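Local coordinates for sperm autoantigenic protein 17 (Danio rerio, PDB 7MY4), which carries an RIIa-type docking and dimerization domain that probably pairs with a second copy to bind amphipathic helices of A-kinase anchoring proteins, at residues A[27-31]-A[32-36]. Numbering follows the deposited sequence.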
ATOM      1  N   ARG A  27      -3.112   5.873 -12.074  1.00  5.47           N
ATOM      2  CA  ARG A  27      -4.285   6.730 -12.151  1.00  5.64           C
ATOM      3  C   ARG A  27      -4.124   7.969 -11.287  1.00  5.65           C
ATOM      4  O   ARG A  27      -4.597   9.050 -11.659  1.00  5.80           O
ATOM      5  CB  ARG A  27      -5.520   5.932 -11.773  1.00  6.75           C
ATOM      6  CG  ARG A  27      -5.863   4.971 -12.892  1.00 10.92           C
ATOM      7  CD  ARG A  27      -7.240   4.462 -12.780  1.00 17.16           C
ATOM      8  NE  ARG A  27      -7.623   3.416 -13.723  1.00 10.70           N
ATOM      9  CZ  ARG A  27      -8.202   3.620 -14.904  1.00 16.00           C
ATOM     10  NH1 ARG A  27      -8.450   4.849 -15.356  1.00 12.16           N
ATOM     11  NH2 ARG A  27      -8.560   2.580 -15.647  1.00 16.69           N
ATOM     12  N   GLU A  28      -3.452   7.853 -10.137  0.62  5.52           N
ATOM     13  CA  GLU A  28      -3.284   9.052  -9.318  0.62  6.23           C
ATOM     14  C   GLU A  28      -2.248   9.998  -9.925  0.62  5.75           C
ATOM     15  O   GLU A  28      -2.419  11.223  -9.866  0.62  5.97           O
ATOM     16  CB  GLU A  28      -2.927   8.685  -7.878  0.62  8.35           C
ATOM     17  CG  GLU A  28      -4.089   8.068  -7.103  0.62  8.64           C
ATOM     18  CD  GLU A  28      -5.363   8.896  -7.153  0.62 15.92           C
ATOM     19  OE1 GLU A  28      -5.330  10.072  -6.709  0.62 18.89           O
ATOM     20  OE2 GLU A  28      -6.392   8.380  -7.667  0.62 20.93           O
ATOM     21  N   VAL A  29      -1.194   9.461 -10.551  1.00  5.59           N
ATOM     22  CA  VAL A  29      -0.271  10.315 -11.310  1.00  5.47           C
ATOM     23  C   VAL A  29      -1.004  11.072 -12.417  1.00  6.16           C
ATOM     24  O   VAL A  29      -0.801  12.283 -12.624  1.00  5.79           O
ATOM     25  CB  VAL A  29       0.866   9.456 -11.889  1.00  5.37           C
ATOM     26  CG1 VAL A  29       1.661  10.237 -12.919  1.00  6.66           C
ATOM     27  CG2 VAL A  29       1.793   8.966 -10.762  1.00  5.21           C
ATOM     28  N   LEU A  30      -1.872  10.387 -13.136  1.00  5.72           N
ATOM     29  CA  LEU A  30      -2.603  11.070 -14.195  1.00  5.92           C
ATOM     30  C   LEU A  30      -3.547  12.126 -13.625  1.00  6.09           C
ATOM     31  O   LEU A  30      -3.743  13.177 -14.234  1.00  7.05           O
ATOM     32  CB  LEU A  30      -3.375  10.057 -15.033  1.00  5.95           C
ATOM     33  CG  LEU A  30      -2.518   9.091 -15.850  1.00  5.85           C
ATOM     34  CD1 LEU A  30      -3.390   7.985 -16.466  1.00  7.65           C
ATOM     35  CD2 LEU A  30      -1.753   9.823 -16.959  1.00  5.94           C
ATOM     36  N   ARG A  31      -4.182  11.840 -12.494  1.00  6.05           N
ATOM     37  CA  ARG A  31      -5.132  12.773 -11.885  1.00  6.23           C
ATOM     38  C   ARG A  31      -4.451  14.034 -11.378  1.00  9.16           C
ATOM     39  O   ARG A  31      -5.038  15.128 -11.413  1.00  8.32           O
ATOM     40  CB  ARG A  31      -5.832  12.052 -10.727  1.00  6.44           C
ATOM     41  CG  ARG A  31      -6.946  12.831 -10.084  1.00  9.28           C
ATOM     42  CD  ARG A  31      -7.475  12.153  -8.802  1.00 16.55           C
ATOM     43  NE  ARG A  31      -8.709  12.851  -8.461  1.00 19.77           N
ATOM     44  CZ  ARG A  31      -8.777  14.018  -7.820  1.00 54.95           C
ATOM     45  NH1 ARG A  31      -7.665  14.603  -7.378  1.00 28.16           N
ATOM     46  NH2 ARG A  31      -9.963  14.598  -7.613  1.00 48.16           N
ATOM     47  N   GLU A  32      -3.234  13.913 -10.859  0.50  6.12           N
ATOM     48  CA  GLU A  32      -2.568  15.012 -10.185  0.50  7.62           C
ATOM     49  C   GLU A  32      -1.609  15.753 -11.100  0.50  7.59           C
ATOM     50  O   GLU A  32      -1.348  16.949 -10.842  0.50 11.56           O
ATOM     51  CB  GLU A  32      -1.785  14.497  -8.970  0.50  9.71           C
ATOM     52  CG  GLU A  32      -0.934  15.543  -8.292  0.50 11.13           C
ATOM     53  CD  GLU A  32      -1.754  16.658  -7.702  0.50 26.77           C
ATOM     54  OE1 GLU A  32      -2.920  16.428  -7.363  0.50 23.78           O
ATOM     55  OE2 GLU A  32      -1.233  17.773  -7.563  0.50 17.70           O
ATOM     56  N   GLN A  33      -1.074  15.077 -12.121  1.00  6.30           N
ATOM     57  CA  GLN A  33      -0.024  15.650 -12.978  1.00  6.18           C
ATOM     58  C   GLN A  33       1.106  16.250 -12.133  1.00 11.53           C
ATOM     59  O   GLN A  33       1.439  17.434 -12.272  1.00 10.19           O
ATOM     60  CB  GLN A  33      -0.597  16.684 -13.934  1.00  8.01           C
ATOM     61  CG  GLN A  33      -1.535  16.049 -14.960  1.00  7.71           C
ATOM     62  CD  GLN A  33      -1.937  16.969 -16.124  1.00  6.84           C
ATOM     63  OE1 GLN A  33      -1.683  18.185 -16.110  1.00  8.43           O
ATOM     64  NE2 GLN A  33      -2.626  16.390 -17.115  1.00  6.91           N
ATOM     65  N   PRO A  34       1.743  15.452 -11.295  1.00  8.20           N
ATOM     66  CA  PRO A  34       2.874  15.958 -10.518  1.00 10.55           C
ATOM     67  C   PRO A  34       3.995  16.407 -11.430  1.00  9.15           C
ATOM     68  O   PRO A  34       4.326  15.743 -12.421  1.00 11.87           O
ATOM     69  CB  PRO A  34       3.291  14.749  -9.674  1.00  9.94           C
ATOM     70  CG  PRO A  34       2.805  13.566 -10.441  1.00  7.08           C
ATOM     71  CD  PRO A  34       1.504  14.017 -11.082  1.00  7.29           C
ATOM     72  N   GLU A  35       4.627  17.523 -11.048  1.00 15.07           N
ATOM     73  CA  GLU A  35       5.821  17.935 -11.770  1.00 18.34           C
ATOM     74  C   GLU A  35       6.972  16.949 -11.574  1.00 21.50           C
ATOM     75  O   GLU A  35       7.786  16.774 -12.487  1.00 19.20           O
ATOM     76  CB  GLU A  35       6.216  19.351 -11.343  1.00 23.89           C
ATOM     77  CG  GLU A  35       5.370  20.462 -11.992  1.00 44.90           C
ATOM     78  CD  GLU A  35       5.313  20.358 -13.527  1.00 67.32           C
ATOM     79  OE1 GLU A  35       6.289  19.867 -14.142  1.00 77.30           O
ATOM     80  OE2 GLU A  35       4.282  20.741 -14.125  1.00 65.33           O
ATOM     81  N   ASP A  36       7.024  16.259 -10.425  1.00 14.93           N
ATOM     82  CA  ASP A  36       8.100  15.306 -10.089  1.00 10.77           C
ATOM     83  C   ASP A  36       7.451  13.957  -9.768  1.00  8.38           C
ATOM     84  O   ASP A  36       6.984  13.733  -8.645  1.00 10.76           O
ATOM     85  CB  ASP A  36       8.912  15.837  -8.916  1.00 12.60           C
ATOM     86  CG  ASP A  36      10.007  14.882  -8.451  1.00 17.29           C
ATOM     87  OD1 ASP A  36      10.126  13.744  -8.967  1.00 11.62           O
ATOM     88  OD2 ASP A  36      10.765  15.318  -7.546  1.00 12.58           O
TER
HETATM   89  O   HOH W   1      -2.977  13.463 -16.867  0.85  3.13           O
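V29 and P34 meet where helix 18-32 ends and the chain turns toward helix 37-55, the helix-turn-helix unit of an RIIa-type docking and dimerization domain. The tight part is the last turn of the first helix. E32 N donates to E28 O at 3.0 Å and Q33 N to V29 O at 2.9 Å; both donors sit about 24° out of the carbonyl plane. A weak, longer branch also runs from E32 N to V29 O. Q33 then leaves helical geometry with positive phi (49°), which swings the chain out of the helix and brings the proline ring back against the turn: P34 CD lies 3.3 Å from V29 O, and V29 CG1 reaches the same carbon at 4.2 Å. V29, E32 and P34 all touch F40 of helix 37-55, so this inner side of the turn packs on the second helix of the unit. The D36 side chain caps a backbone N just past D36, and its OD2 also bonds T39 OG1.

Two separate exposed margins are looser. On one, R31 runs extended, and E32, though it touches F40, turns its carboxylate toward R31 in one of its two conformers, OE1 5.1 Å from R31 NH1. On the other, Q33 holds CG beside its backbone N (chi1 -67°), so that CG passes L30 O at 3.7 Å and the extended chain stands out across the helix end. There a single water bridges the two residues, donating to L30 O at 2.8 Å and accepting from Q33 NE2 at 3.0 Å.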